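Local coordinates for protein neurotoxin (Clostridium botulinum, PDB 2QN0) that acts as a zinc-dependent protease, the light chain of botulinum neurotoxin type C1, and probably cleaves the SNARE proteins syntaxin and SNAP-25, at residues E32-F37 with I46-S51; L20-H25 with V136-R141; V156-P161 with I192-R197; S69-P74 with E163-P168. All blocks are in the same frame, centred on the assembly; numbering follows the deposited sequence.

Interaction 1 of 4, residues E32-F37 with I46-S51; sequences EPEKAF and IPDRFS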
loop_
_atom_site.group_PDB
_atom_site.type_symbol
_atom_site.label_atom_id
_atom_site.label_comp_id
_atom_site.label_asym_id
_atom_site.label_seq_id
_atom_site.Cartn_x
_atom_site.Cartn_y
_atom_site.Cartn_z
ATOM N N GLU A 32 23.493 -5.317 -1.859
ATOM C CA GLU A 32 23.646 -5.370 -3.310
ATOM C C GLU A 32 22.276 -5.159 -3.956
ATOM O O GLU A 32 21.253 -5.196 -3.274
ATOM C CB GLU A 32 24.238 -6.718 -3.746
ATOM C CG GLU A 32 23.417 -7.937 -3.373
ATOM C CD GLU A 32 24.000 -9.221 -3.945
ATOM O OE1 GLU A 32 25.198 -9.487 -3.712
ATOM O OE2 GLU A 32 23.262 -9.964 -4.624
ATOM N N PRO A 33 22.241 -4.912 -5.276
ATOM C CA PRO A 33 20.964 -4.699 -5.969
ATOM C C PRO A 33 19.954 -5.805 -5.679
ATOM O O PRO A 33 20.328 -6.964 -5.489
ATOM C CB PRO A 33 21.380 -4.653 -7.434
ATOM C CG PRO A 33 22.718 -3.980 -7.356
ATOM C CD PRO A 33 23.373 -4.705 -6.196
ATOM N N GLU A 34 18.676 -5.439 -5.647
ATOM C CA GLU A 34 17.605 -6.390 -5.369
ATOM C C GLU A 34 16.791 -6.698 -6.615
ATOM O O GLU A 34 16.412 -5.791 -7.356
ATOM C CB GLU A 34 16.678 -5.829 -4.286
ATOM C CG GLU A 34 17.354 -5.600 -2.949
ATOM C CD GLU A 34 16.432 -4.921 -1.948
ATOM O OE1 GLU A 34 16.353 -3.675 -1.948
ATOM O OE2 GLU A 34 15.776 -5.639 -1.173
ATOM N N LYS A 35 16.512 -7.978 -6.844
ATOM C CA LYS A 35 15.734 -8.381 -8.009
ATOM C C LYS A 35 14.293 -7.900 -7.841
ATOM O O LYS A 35 13.677 -8.122 -6.799
ATOM C CB LYS A 35 15.774 -9.903 -8.177
ATOM C CG LYS A 35 15.294 -10.385 -9.540
ATOM C CD LYS A 35 15.628 -11.855 -9.750
ATOM C CE LYS A 35 15.223 -12.323 -11.140
ATOM N NZ LYS A 35 15.615 -13.743 -11.364
ATOM N N ALA A 36 13.773 -7.238 -8.873
ATOM C CA ALA A 36 12.419 -6.687 -8.853
ATOM C C ALA A 36 11.577 -7.174 -10.032
ATOM O O ALA A 36 12.104 -7.470 -11.106
ATOM C CB ALA A 36 12.494 -5.164 -8.858
ATOM N N PHE A 37 10.261 -7.224 -9.829
ATOM C CA PHE A 37 9.323 -7.700 -10.843
ATOM C C PHE A 37 8.165 -6.719 -11.027
ATOM O O PHE A 37 7.592 -6.240 -10.048
ATOM C CB PHE A 37 8.762 -9.055 -10.414
ATOM C CG PHE A 37 9.822 -10.054 -10.037
ATOM C CD1 PHE A 37 10.220 -11.039 -10.938
ATOM C CD2 PHE A 37 10.448 -9.984 -8.797
ATOM C CE1 PHE A 37 11.232 -11.942 -10.606
ATOM C CE2 PHE A 37 11.462 -10.880 -8.454
ATOM C CZ PHE A 37 11.855 -11.862 -9.367
ATOM N N ILE A 46 9.459 -6.227 -4.888
ATOM C CA ILE A 46 10.797 -6.708 -4.546
ATOM C C ILE A 46 10.506 -7.608 -3.350
ATOM O O ILE A 46 10.265 -7.124 -2.242
ATOM C CB ILE A 46 11.735 -5.565 -4.120
ATOM C CG1 ILE A 46 11.903 -4.571 -5.273
ATOM C CG2 ILE A 46 13.098 -6.137 -3.723
ATOM C CD1 ILE A 46 12.771 -3.369 -4.929
ATOM N N PRO A 47 10.502 -8.935 -3.567
ATOM C CA PRO A 47 10.226 -9.952 -2.544
ATOM C C PRO A 47 11.288 -10.127 -1.462
ATOM O O PRO A 47 11.647 -11.256 -1.129
ATOM C CB PRO A 47 10.050 -11.240 -3.363
ATOM C CG PRO A 47 9.941 -10.785 -4.799
ATOM C CD PRO A 47 10.819 -9.577 -4.851
ATOM N N ASP A 48 11.783 -9.022 -0.911
ATOM C CA ASP A 48 12.809 -9.073 0.133
ATOM C C ASP A 48 12.332 -8.398 1.416
ATOM O O ASP A 48 11.393 -7.602 1.396
ATOM C CB ASP A 48 14.076 -8.322 -0.296
ATOM C CG ASP A 48 14.697 -8.859 -1.563
ATOM O OD1 ASP A 48 14.313 -9.955 -2.023
ATOM O OD2 ASP A 48 15.592 -8.166 -2.092
ATOM N N ARG A 49 12.991 -8.708 2.530
ATOM C CA ARG A 49 12.661 -8.057 3.793
ATOM C C ARG A 49 13.183 -6.632 3.602
ATOM O O ARG A 49 14.154 -6.417 2.871
ATOM C CB ARG A 49 13.365 -8.747 4.970
ATOM C CG ARG A 49 12.861 -10.160 5.252
ATOM C CD ARG A 49 11.379 -10.165 5.640
ATOM N NE ARG A 49 11.149 -9.604 6.973
ATOM C CZ ARG A 49 11.365 -10.262 8.109
ATOM N NH1 ARG A 49 11.814 -11.511 8.079
ATOM N NH2 ARG A 49 11.131 -9.674 9.278
ATOM N N PHE A 50 12.544 -5.665 4.256
ATOM C CA PHE A 50 12.906 -4.256 4.108
ATOM C C PHE A 50 13.090 -3.568 5.459
ATOM O O PHE A 50 12.357 -3.839 6.404
ATOM C CB PHE A 50 11.789 -3.546 3.320
ATOM C CG PHE A 50 12.050 -2.087 3.034
ATOM C CD1 PHE A 50 12.860 -1.704 1.968
ATOM C CD2 PHE A 50 11.447 -1.096 3.804
ATOM C CE1 PHE A 50 13.064 -0.355 1.670
ATOM C CE2 PHE A 50 11.645 0.259 3.515
ATOM C CZ PHE A 50 12.455 0.629 2.444
ATOM N N SER A 51 14.070 -2.678 5.548
ATOM C CA SER A 51 14.299 -1.949 6.788
ATOM C C SER A 51 14.843 -0.555 6.531
ATOM O O SER A 51 15.500 -0.306 5.517
ATOM C CB SER A 51 15.265 -2.706 7.701
ATOM O OG SER A 51 15.486 -1.978 8.901
HETATM O O HOH W 1 14.843 -9.933 -4.759
#

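Interaction 2 of 4, residues L20-H25 with V136-R141; sequences LYLDTH and VDVKTR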
loop_
_atom_site.group_PDB
_atom_site.type_symbol
_atom_site.label_atom_id
_atom_site.label_comp_id
_atom_site.label_asym_id
_atom_site.label_seq_id
_atom_site.Cartn_x
_atom_site.Cartn_y
_atom_site.Cartn_z
ATOM N N LEU A 20 14.140 -6.784 -13.360
ATOM C CA LEU A 20 15.388 -6.035 -13.282
ATOM C C LEU A 20 15.965 -6.104 -11.879
ATOM O O LEU A 20 15.318 -6.581 -10.947
ATOM C CB LEU A 20 15.132 -4.554 -13.586
ATOM C CG LEU A 20 14.317 -4.115 -14.802
ATOM C CD1 LEU A 20 13.966 -2.639 -14.684
ATOM C CD2 LEU A 20 15.116 -4.368 -16.057
ATOM N N TYR A 21 17.194 -5.612 -11.745
ATOM C CA TYR A 21 17.863 -5.528 -10.455
ATOM C C TYR A 21 17.843 -4.043 -10.132
ATOM O O TYR A 21 18.288 -3.225 -10.937
ATOM C CB TYR A 21 19.303 -6.033 -10.547
ATOM C CG TYR A 21 19.407 -7.534 -10.413
ATOM C CD1 TYR A 21 19.305 -8.149 -9.164
ATOM C CD2 TYR A 21 19.576 -8.344 -11.535
ATOM C CE1 TYR A 21 19.366 -9.535 -9.034
ATOM C CE2 TYR A 21 19.639 -9.731 -11.417
ATOM C CZ TYR A 21 19.532 -10.317 -10.166
ATOM O OH TYR A 21 19.576 -11.687 -10.049
ATOM N N LEU A 22 17.318 -3.699 -8.962
ATOM C CA LEU A 22 17.208 -2.305 -8.557
ATOM C C LEU A 22 17.953 -1.975 -7.274
ATOM O O LEU A 22 18.173 -2.836 -6.425
ATOM C CB LEU A 22 15.731 -1.934 -8.357
ATOM C CG LEU A 22 14.751 -2.132 -9.517
ATOM C CD1 LEU A 22 13.326 -1.876 -9.028
ATOM C CD2 LEU A 22 15.107 -1.198 -10.660
ATOM N N ASP A 23 18.340 -0.713 -7.149
ATOM C CA ASP A 23 19.003 -0.223 -5.948
ATOM C C ASP A 23 18.159 0.985 -5.561
ATOM O O ASP A 23 18.232 2.026 -6.211
ATOM C CB ASP A 23 20.432 0.235 -6.234
ATOM C CG ASP A 23 21.183 0.607 -4.969
ATOM O OD1 ASP A 23 20.531 1.065 -4.005
ATOM O OD2 ASP A 23 22.421 0.451 -4.939
ATOM N N THR A 24 17.349 0.839 -4.520
ATOM C CA THR A 24 16.473 1.922 -4.078
ATOM C C THR A 24 17.169 2.923 -3.168
ATOM O O THR A 24 16.651 4.016 -2.933
ATOM C CB THR A 24 15.268 1.369 -3.306
ATOM O OG1 THR A 24 15.729 0.751 -2.099
ATOM C CG2 THR A 24 14.526 0.337 -4.138
ATOM N N HIS A 25 18.336 2.545 -2.654
ATOM C CA HIS A 25 19.094 3.399 -1.745
ATOM C C HIS A 25 18.288 3.654 -0.478
ATOM O O HIS A 25 18.458 4.681 0.177
ATOM C CB HIS A 25 19.432 4.733 -2.417
ATOM C CG HIS A 25 20.320 4.596 -3.612
ATOM N ND1 HIS A 25 21.602 4.098 -3.533
ATOM C CD2 HIS A 25 20.103 4.868 -4.921
ATOM C CE1 HIS A 25 22.136 4.067 -4.740
ATOM N NE2 HIS A 25 21.247 4.529 -5.601
ATOM N N VAL A 136 14.587 5.144 -9.164
ATOM C CA VAL A 136 15.445 4.125 -8.575
ATOM C C VAL A 136 16.432 3.610 -9.616
ATOM O O VAL A 136 16.092 3.477 -10.792
ATOM C CB VAL A 136 14.614 2.940 -8.014
ATOM C CG1 VAL A 136 13.630 3.450 -6.960
ATOM C CG2 VAL A 136 13.874 2.238 -9.130
ATOM N N ASP A 137 17.656 3.327 -9.179
ATOM C CA ASP A 137 18.689 2.846 -10.090
ATOM C C ASP A 137 18.490 1.418 -10.571
ATOM O O ASP A 137 18.100 0.534 -9.803
ATOM C CB ASP A 137 20.079 2.918 -9.442
ATOM C CG ASP A 137 20.497 4.326 -9.087
ATOM O OD1 ASP A 137 19.977 5.286 -9.695
ATOM O OD2 ASP A 137 21.367 4.464 -8.204
ATOM N N VAL A 138 18.761 1.210 -11.853
ATOM C CA VAL A 138 18.693 -0.116 -12.452
ATOM C C VAL A 138 20.167 -0.503 -12.572
ATOM O O VAL A 138 20.964 0.255 -13.127
ATOM C CB VAL A 138 18.051 -0.078 -13.853
ATOM C CG1 VAL A 138 18.069 -1.470 -14.478
ATOM C CG2 VAL A 138 16.623 0.429 -13.753
ATOM N N LYS A 139 20.532 -1.659 -12.027
ATOM C CA LYS A 139 21.917 -2.117 -12.073
ATOM C C LYS A 139 22.039 -3.453 -12.793
ATOM O O LYS A 139 21.096 -4.244 -12.832
ATOM C CB LYS A 139 22.475 -2.290 -10.657
ATOM C CG LYS A 139 22.392 -1.065 -9.758
ATOM C CD LYS A 139 23.429 -0.028 -10.113
ATOM C CE LYS A 139 23.450 1.104 -9.092
ATOM N NZ LYS A 139 23.873 0.643 -7.739
ATOM N N THR A 140 23.218 -3.696 -13.354
ATOM C CA THR A 140 23.509 -4.945 -14.045
ATOM C C THR A 140 24.883 -5.377 -13.551
ATOM O O THR A 140 25.703 -4.539 -13.175
ATOM C CB THR A 140 23.554 -4.758 -15.570
ATOM O OG1 THR A 140 24.605 -3.845 -15.910
ATOM C CG2 THR A 140 22.228 -4.214 -16.079
ATOM N N ARG A 141 25.142 -6.677 -13.533
ATOM C CA ARG A 141 26.433 -7.137 -13.057
ATOM C C ARG A 141 27.402 -7.444 -14.191
ATOM O O ARG A 141 27.007 -7.877 -15.273
ATOM C CB ARG A 141 26.274 -8.374 -12.166
ATOM C CG ARG A 141 25.854 -9.636 -12.897
ATOM C CD ARG A 141 26.007 -10.861 -12.003
ATOM N NE ARG A 141 24.983 -10.949 -10.965
ATOM C CZ ARG A 141 23.705 -11.236 -11.197
ATOM N NH1 ARG A 141 22.844 -11.299 -10.190
ATOM N NH2 ARG A 141 23.286 -11.463 -12.436
HETATM O O HOH W 2 19.040 -5.353 -14.231
#

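Interaction 3 of 4, residues V156-P161 with I192-R197; sequences VIITGP and ISISPR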
loop_
_atom_site.group_PDB
_atom_site.type_symbol
_atom_site.label_atom_id
_atom_site.label_comp_id
_atom_site.label_asym_id
_atom_site.label_seq_id
_atom_site.Cartn_x
_atom_site.Cartn_y
_atom_site.Cartn_z
ATOM N N VAL A 156 4.662 2.617 -7.070
ATOM C CA VAL A 156 4.508 1.800 -5.874
ATOM C C VAL A 156 5.451 0.604 -5.926
ATOM O O VAL A 156 5.545 -0.079 -6.946
ATOM C CB VAL A 156 3.070 1.245 -5.740
ATOM C CG1 VAL A 156 2.969 0.366 -4.490
ATOM C CG2 VAL A 156 2.060 2.384 -5.676
ATOM N N ILE A 157 6.164 0.370 -4.832
ATOM C CA ILE A 157 7.039 -0.793 -4.737
ATOM C C ILE A 157 6.558 -1.601 -3.540
ATOM O O ILE A 157 6.526 -1.099 -2.416
ATOM C CB ILE A 157 8.513 -0.422 -4.484
ATOM C CG1 ILE A 157 9.068 0.395 -5.648
ATOM C CG2 ILE A 157 9.340 -1.704 -4.304
ATOM C CD1 ILE A 157 10.516 0.818 -5.453
ATOM N N ILE A 158 6.153 -2.841 -3.783
ATOM C CA ILE A 158 5.714 -3.706 -2.698
ATOM C C ILE A 158 6.915 -4.551 -2.287
ATOM O O ILE A 158 7.581 -5.140 -3.138
ATOM C CB ILE A 158 4.577 -4.636 -3.153
ATOM C CG1 ILE A 158 3.343 -3.795 -3.495
ATOM C CG2 ILE A 158 4.269 -5.661 -2.062
ATOM C CD1 ILE A 158 2.238 -4.568 -4.133
ATOM N N THR A 159 7.208 -4.586 -0.990
ATOM C CA THR A 159 8.326 -5.381 -0.488
ATOM C C THR A 159 7.815 -6.296 0.607
ATOM O O THR A 159 6.652 -6.211 1.013
ATOM C CB THR A 159 9.436 -4.517 0.159
ATOM O OG1 THR A 159 8.994 -4.050 1.442
ATOM C CG2 THR A 159 9.777 -3.326 -0.717
ATOM N N GLY A 160 8.693 -7.174 1.077
ATOM C CA GLY A 160 8.335 -8.062 2.159
ATOM C C GLY A 160 8.300 -7.223 3.425
ATOM O O GLY A 160 8.658 -6.041 3.393
ATOM N N PRO A 161 7.905 -7.807 4.560
ATOM C CA PRO A 161 7.817 -7.109 5.846
ATOM C C PRO A 161 9.113 -6.513 6.371
ATOM O O PRO A 161 10.214 -6.900 5.968
ATOM C CB PRO A 161 7.299 -8.189 6.799
ATOM C CG PRO A 161 6.612 -9.161 5.905
ATOM C CD PRO A 161 7.519 -9.219 4.710
ATOM N N ILE A 192 5.464 -0.243 0.073
ATOM C CA ILE A 192 4.564 -0.983 0.947
ATOM C C ILE A 192 5.291 -2.246 1.404
ATOM O O ILE A 192 5.655 -3.076 0.574
ATOM C CB ILE A 192 3.279 -1.412 0.192
ATOM C CG1 ILE A 192 2.465 -0.177 -0.211
ATOM C CG2 ILE A 192 2.443 -2.348 1.069
ATOM C CD1 ILE A 192 1.226 -0.501 -1.049
ATOM N N SER A 193 5.511 -2.381 2.710
ATOM C CA SER A 193 6.192 -3.558 3.266
ATOM C C SER A 193 5.105 -4.395 3.926
ATOM O O SER A 193 4.434 -3.943 4.862
ATOM C CB SER A 193 7.249 -3.122 4.276
ATOM O OG SER A 193 8.197 -2.279 3.642
ATOM N N ILE A 194 4.953 -5.632 3.464
ATOM C CA ILE A 194 3.854 -6.450 3.945
ATOM C C ILE A 194 3.983 -7.935 3.608
ATOM O O ILE A 194 4.782 -8.326 2.757
ATOM C CB ILE A 194 2.571 -5.929 3.257
ATOM C CG1 ILE A 194 1.319 -6.633 3.769
ATOM C CG2 ILE A 194 2.706 -6.139 1.744
ATOM C CD1 ILE A 194 0.044 -6.082 3.142
ATOM N N SER A 195 3.189 -8.746 4.300
ATOM C CA SER A 195 3.092 -10.177 4.031
ATOM C C SER A 195 1.640 -10.510 4.344
ATOM O O SER A 195 1.301 -10.852 5.475
ATOM C CB SER A 195 4.010 -11.010 4.914
ATOM O OG SER A 195 3.894 -12.372 4.524
ATOM N N PRO A 196 0.761 -10.406 3.338
ATOM C CA PRO A 196 -0.669 -10.681 3.489
ATOM C C PRO A 196 -1.070 -12.041 4.048
ATOM O O PRO A 196 -2.152 -12.160 4.622
ATOM C CB PRO A 196 -1.219 -10.454 2.082
ATOM C CG PRO A 196 -0.285 -9.435 1.508
ATOM C CD PRO A 196 1.060 -9.944 1.970
ATOM N N ARG A 197 -0.227 -13.065 3.899
ATOM C CA ARG A 197 -0.618 -14.379 4.414
ATOM C C ARG A 197 -0.629 -14.447 5.937
ATOM O O ARG A 197 -1.138 -15.405 6.512
ATOM C CB ARG A 197 0.255 -15.505 3.833
ATOM C CG ARG A 197 1.601 -15.740 4.483
ATOM C CD ARG A 197 2.181 -17.060 3.955
ATOM N NE ARG A 197 3.551 -17.311 4.398
ATOM C CZ ARG A 197 3.887 -17.744 5.609
ATOM N NH1 ARG A 197 2.952 -17.983 6.515
ATOM N NH2 ARG A 197 5.163 -17.935 5.915
#

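Interaction 4 of 4, residues S69-P74 with E163-P168; sequences SGYYDP and ENIIDP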
loop_
_atom_site.group_PDB
_atom_site.type_symbol
_atom_site.label_atom_id
_atom_site.label_comp_id
_atom_site.label_asym_id
_atom_site.label_seq_id
_atom_site.Cartn_x
_atom_site.Cartn_y
_atom_site.Cartn_z
ATOM N N SER A 69 1.159 -5.649 18.946
ATOM C CA SER A 69 1.323 -7.063 18.622
ATOM C C SER A 69 2.450 -7.222 17.610
ATOM O O SER A 69 2.524 -6.473 16.633
ATOM C CB SER A 69 0.029 -7.631 18.034
ATOM O OG SER A 69 -1.045 -7.515 18.952
ATOM N N GLY A 70 3.323 -8.197 17.843
ATOM C CA GLY A 70 4.433 -8.415 16.932
ATOM C C GLY A 70 4.763 -9.874 16.671
ATOM O O GLY A 70 4.437 -10.757 17.466
ATOM N N TYR A 71 5.410 -10.116 15.536
ATOM C CA TYR A 71 5.824 -11.452 15.124
ATOM C C TYR A 71 7.190 -11.257 14.488
ATOM O O TYR A 71 7.313 -10.560 13.478
ATOM C CB TYR A 71 4.847 -12.024 14.097
ATOM C CG TYR A 71 5.191 -13.423 13.639
ATOM C CD1 TYR A 71 4.718 -14.540 14.326
ATOM C CD2 TYR A 71 6.005 -13.632 12.527
ATOM C CE1 TYR A 71 5.046 -15.831 13.916
ATOM C CE2 TYR A 71 6.342 -14.921 12.109
ATOM C CZ TYR A 71 5.857 -16.013 12.809
ATOM O OH TYR A 71 6.177 -17.286 12.396
ATOM N N TYR A 72 8.213 -11.867 15.077
ATOM C CA TYR A 72 9.575 -11.717 14.577
ATOM C C TYR A 72 10.237 -13.026 14.160
ATOM O O TYR A 72 10.371 -13.948 14.963
ATOM C CB TYR A 72 10.427 -11.029 15.646
ATOM C CG TYR A 72 9.935 -9.647 16.006
ATOM C CD1 TYR A 72 10.409 -8.520 15.335
ATOM C CD2 TYR A 72 8.958 -9.468 16.985
ATOM C CE1 TYR A 72 9.922 -7.247 15.630
ATOM C CE2 TYR A 72 8.461 -8.198 17.285
ATOM C CZ TYR A 72 8.948 -7.094 16.602
ATOM O OH TYR A 72 8.456 -5.841 16.885
ATOM N N ASP A 73 10.647 -13.096 12.897
ATOM C CA ASP A 73 11.320 -14.274 12.359
ATOM C C ASP A 73 12.399 -13.792 11.397
ATOM O O ASP A 73 12.115 -13.436 10.253
ATOM C CB ASP A 73 10.331 -15.177 11.619
ATOM C CG ASP A 73 10.996 -16.416 11.037
ATOM O OD1 ASP A 73 12.231 -16.547 11.171
ATOM O OD2 ASP A 73 10.289 -17.254 10.443
ATOM N N PRO A 74 13.662 -13.787 11.851
ATOM C CA PRO A 74 14.790 -13.340 11.030
ATOM C C PRO A 74 15.033 -14.153 9.764
ATOM O O PRO A 74 15.725 -13.695 8.859
ATOM C CB PRO A 74 15.965 -13.412 12.001
ATOM C CG PRO A 74 15.608 -14.596 12.847
ATOM C CD PRO A 74 14.138 -14.349 13.129
ATOM N N GLU A 163 10.866 -5.265 10.237
ATOM C CA GLU A 163 11.138 -6.048 11.442
ATOM C C GLU A 163 9.927 -6.821 11.972
ATOM O O GLU A 163 10.005 -8.035 12.178
ATOM C CB GLU A 163 11.704 -5.147 12.549
ATOM C CG GLU A 163 13.143 -4.677 12.316
ATOM C CD GLU A 163 13.256 -3.509 11.345
ATOM O OE1 GLU A 163 12.223 -3.070 10.799
ATOM O OE2 GLU A 163 14.390 -3.023 11.131
ATOM N N ASN A 164 8.814 -6.127 12.195
ATOM C CA ASN A 164 7.600 -6.771 12.699
ATOM C C ASN A 164 6.769 -7.276 11.520
ATOM O O ASN A 164 6.160 -6.493 10.792
ATOM C CB ASN A 164 6.780 -5.779 13.535
ATOM C CG ASN A 164 5.588 -6.430 14.212
ATOM O OD1 ASN A 164 5.243 -7.574 13.923
ATOM N ND2 ASN A 164 4.941 -5.693 15.113
ATOM N N ILE A 165 6.743 -8.593 11.343
ATOM C CA ILE A 165 6.026 -9.215 10.240
ATOM C C ILE A 165 4.521 -8.964 10.204
ATOM O O ILE A 165 3.921 -8.974 9.130
ATOM C CB ILE A 165 6.317 -10.739 10.212
ATOM C CG1 ILE A 165 7.801 -10.954 9.891
ATOM C CG2 ILE A 165 5.445 -11.441 9.181
ATOM C CD1 ILE A 165 8.257 -12.405 9.957
ATOM N N ILE A 166 3.900 -8.726 11.355
ATOM C CA ILE A 166 2.461 -8.484 11.349
ATOM C C ILE A 166 2.074 -7.017 11.491
ATOM O O ILE A 166 0.978 -6.695 11.953
ATOM C CB ILE A 166 1.732 -9.317 12.430
ATOM C CG1 ILE A 166 2.336 -9.054 13.808
ATOM C CG2 ILE A 166 1.807 -10.793 12.070
ATOM C CD1 ILE A 166 1.599 -9.755 14.941
ATOM N N ASP A 167 2.975 -6.128 11.084
ATOM C CA ASP A 167 2.711 -4.692 11.132
ATOM C C ASP A 167 2.987 -4.095 9.751
ATOM O O ASP A 167 3.977 -3.393 9.549
ATOM C CB ASP A 167 3.587 -4.015 12.193
ATOM C CG ASP A 167 3.252 -2.542 12.376
ATOM O OD1 ASP A 167 2.092 -2.158 12.119
ATOM O OD2 ASP A 167 4.141 -1.768 12.793
ATOM N N PRO A 168 2.120 -4.398 8.772
ATOM C CA PRO A 168 2.293 -3.876 7.412
ATOM C C PRO A 168 2.427 -2.360 7.463
ATOM O O PRO A 168 1.782 -1.700 8.281
ATOM C CB PRO A 168 1.032 -4.351 6.693
ATOM C CG PRO A 168 0.031 -4.502 7.794
ATOM C CD PRO A 168 0.838 -5.111 8.903
HETATM O O HOH W 3 0.907 -5.425 14.680
HETATM O O HOH W 4 11.423 -10.435 11.930
#

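Interaction 1 of 4, residues E32-F37 with I46-S51
The backbones come nearest at Ala36 and Ile46, whose CA atoms are 4.6 Å apart, and the touching parts run 133° apart. Residues 34-37 belong to a strand. Pro47 is the centre of an inverse gamma turn. Ile46 supplies the apolar core of the contact. Its CG2 branch meets Glu34 CB at 3.6 Å, and its CG1 branch meets Ala36 CB at 3.7 Å. Pro47 CD reaches the edge of the Phe37 ring, 3.9 Å from CE2 and near the ring plane. Helix 80-97 covers this corner, with Leu87 on both Phe37 and Pro47.

The polar end is a pair of acids. The extended Glu34 chain (chi2 175°) carries CD out past Ile46 CG2. Glu34 OE2 lies 2.7 Å from Asp48 OD2. The two carboxylate planes are 31° apart. Asn27 ND2 donates to Glu34 OE2, and Asp48 OD1 forms a salt bridge with Lys83. A water donates to both Lys35 O (3.0 Å) and Asp48 OD1 (2.8 Å), linking strand and turn. Two carboxylates this close would be expected to raise the proton affinity of at least one of them. The Lys83 charge and the Asn27 amide would favour the charged forms, so the ionisation of the pair may be a balance between the two effects.

Interaction 2 of 4, residues L20-H25 with V136-R141
Val136 packs its CG2 against Leu22 CD2 at 4.0 Å, with CG1 turned to the methyl of Thr24. Asp137 pairs with Asp23 through the backbone: Asp23 N donates to Asp137 O, and Asp137 N donates to Asp23 O. The side chain of Asp137 takes a second partner. His25 NE2 gives a short, nearly straight bond to OD2 (2.6 Å, 166°). OD2 lies in the plane of the imidazole, but the histidine approaches from above the carboxylate plane. Asp137 OD1 carries a salt bridge to Lys148 of the next strand.

This is antiparallel pairing near one side of the mixed sheet, where strand 136-141 lies between strands 19-23 and 146-152. Val138 sits opposite Leu22 as a non-hydrogen-bonded pair, and its CG2 touches Leu22 CD2 at 3.8 Å.

Lys139 N donates to Tyr21 O. Its side chain lies on the same face as Asp23 and bends at chi2 and again at chi4 (65°), which puts NZ 3.2 Å from Asp23 OD2 in a salt bridge. Lys139 O receives a water that in turn accepts from Tyr21 N. Arg141 ends the run: its NH1 makes a weak bond to Tyr21 OH at 3.3 Å, with the hydroxyl at the edge of the guanidinium.

Interaction 3 of 4, residues V156-P161 with I192-R197
A chi1 of 74° sets Thr159 OG1 between its backbone N and carbonyl carbon, a chi1 of -59° sets Ser193 OG beside its own backbone N, and there the two hydroxyls meet. The two oxygens come to 2.9 Å. Thr159 OG1 donates to Gly160 O at 2.8 Å, meeting a lone pair in the carbonyl plane.

The pair lies on neighbouring parallel strands, 156-159 and 190-193, within the mixed sheet of the protease. Three backbone bonds join them. Ile192 N donates to Ile157 O, Thr159 N donates to Ile192 O at 2.7 Å, and Ile194 N donates to Thr159 O. Ile158 and Ile192 turn their side chains to the face away from the hydroxyls. Next to them, Val156 CG1 touches Ile192 CD1 at 4.0 Å. Ile158 and Ile194 lie side by side and point the same way, with their CG2 atoms 4.1 Å apart.

That apolar face is covered by helices. Ile158 packs on Phe94 of helix 80-97. Ile192 packs on Glu230 and Leu231 of helix 223-238, which carries the zinc ligands His229 and His233. The Ile192 side chain is about 9 Å from the zinc ion, so this part of the sheet lies close to the metal site. Beyond the strands the chains stay close: Pro161 CG presses on Ser195 CB at 3.3 Å, tighter than usual for two carbons.

Interaction 4 of 4, residues S69-P74 with E163-P168
Asn164 touches four consecutive residues, Ser69 to Tyr72. Its CB lies 3.7 Å from Tyr72 OH. CG is anti to the backbone N (chi1 -174°) and comes to 3.6 Å from Gly70 CA. OD1 accepts two bonds, from Tyr71 N at 3.0 Å and from Ile166 N at 3.1 Å. These donors come from opposite faces of the amide plane, each about 45° out of it. At the other tip ND2 donates to Ser69 O at 3.0 Å in a nearly straight bond of 170°, with the acceptor in the amide plane. Both tips of the amide are thus bonded, which holds its rotation.

The bond from Ile166 N makes an Asx turn, inside a type I turn from Asn164 to Asp167. Ile165 N donates to Tyr71 O, and Ile165 CD1 sits at the edge of the Tyr71 ring, 3.6 Å from CD2. Two waters bridge the backbones, one between Ser69 O and Ile166 O, the other between Asp73 N and Glu163 O.

Both segments are loops. Residues 69-74 precede helix 80-97 and also bond to the C-terminal residues Pro428 and Val430, while residues 163-168 join strand 156-159 to the outermost strand 169-171.

Interactions 1, 2 and 3 lie across one mixed sheet. Six of its strands, in order across it, are 136-141, 19-23, 34-38, 43-46, 156-159 and 190-193. Interaction 2 is near one side, interaction 3 is toward the other, and interaction 1 lies between, its centre about 10 Å from each. Interaction 4 is off the sheet, about 12 Å from interaction 3 between centres, and touches it where Pro168 meets Ile194. Arg49 and Ser51 of interaction 1 bond to its Asp73 and Glu163. Along the chain, segments of interactions 3 and 4 alternate, as do those of 2 and 4. Distant segments thus meet in one protease fold, interaction 3 lying nearer the zinc ion than interaction 4.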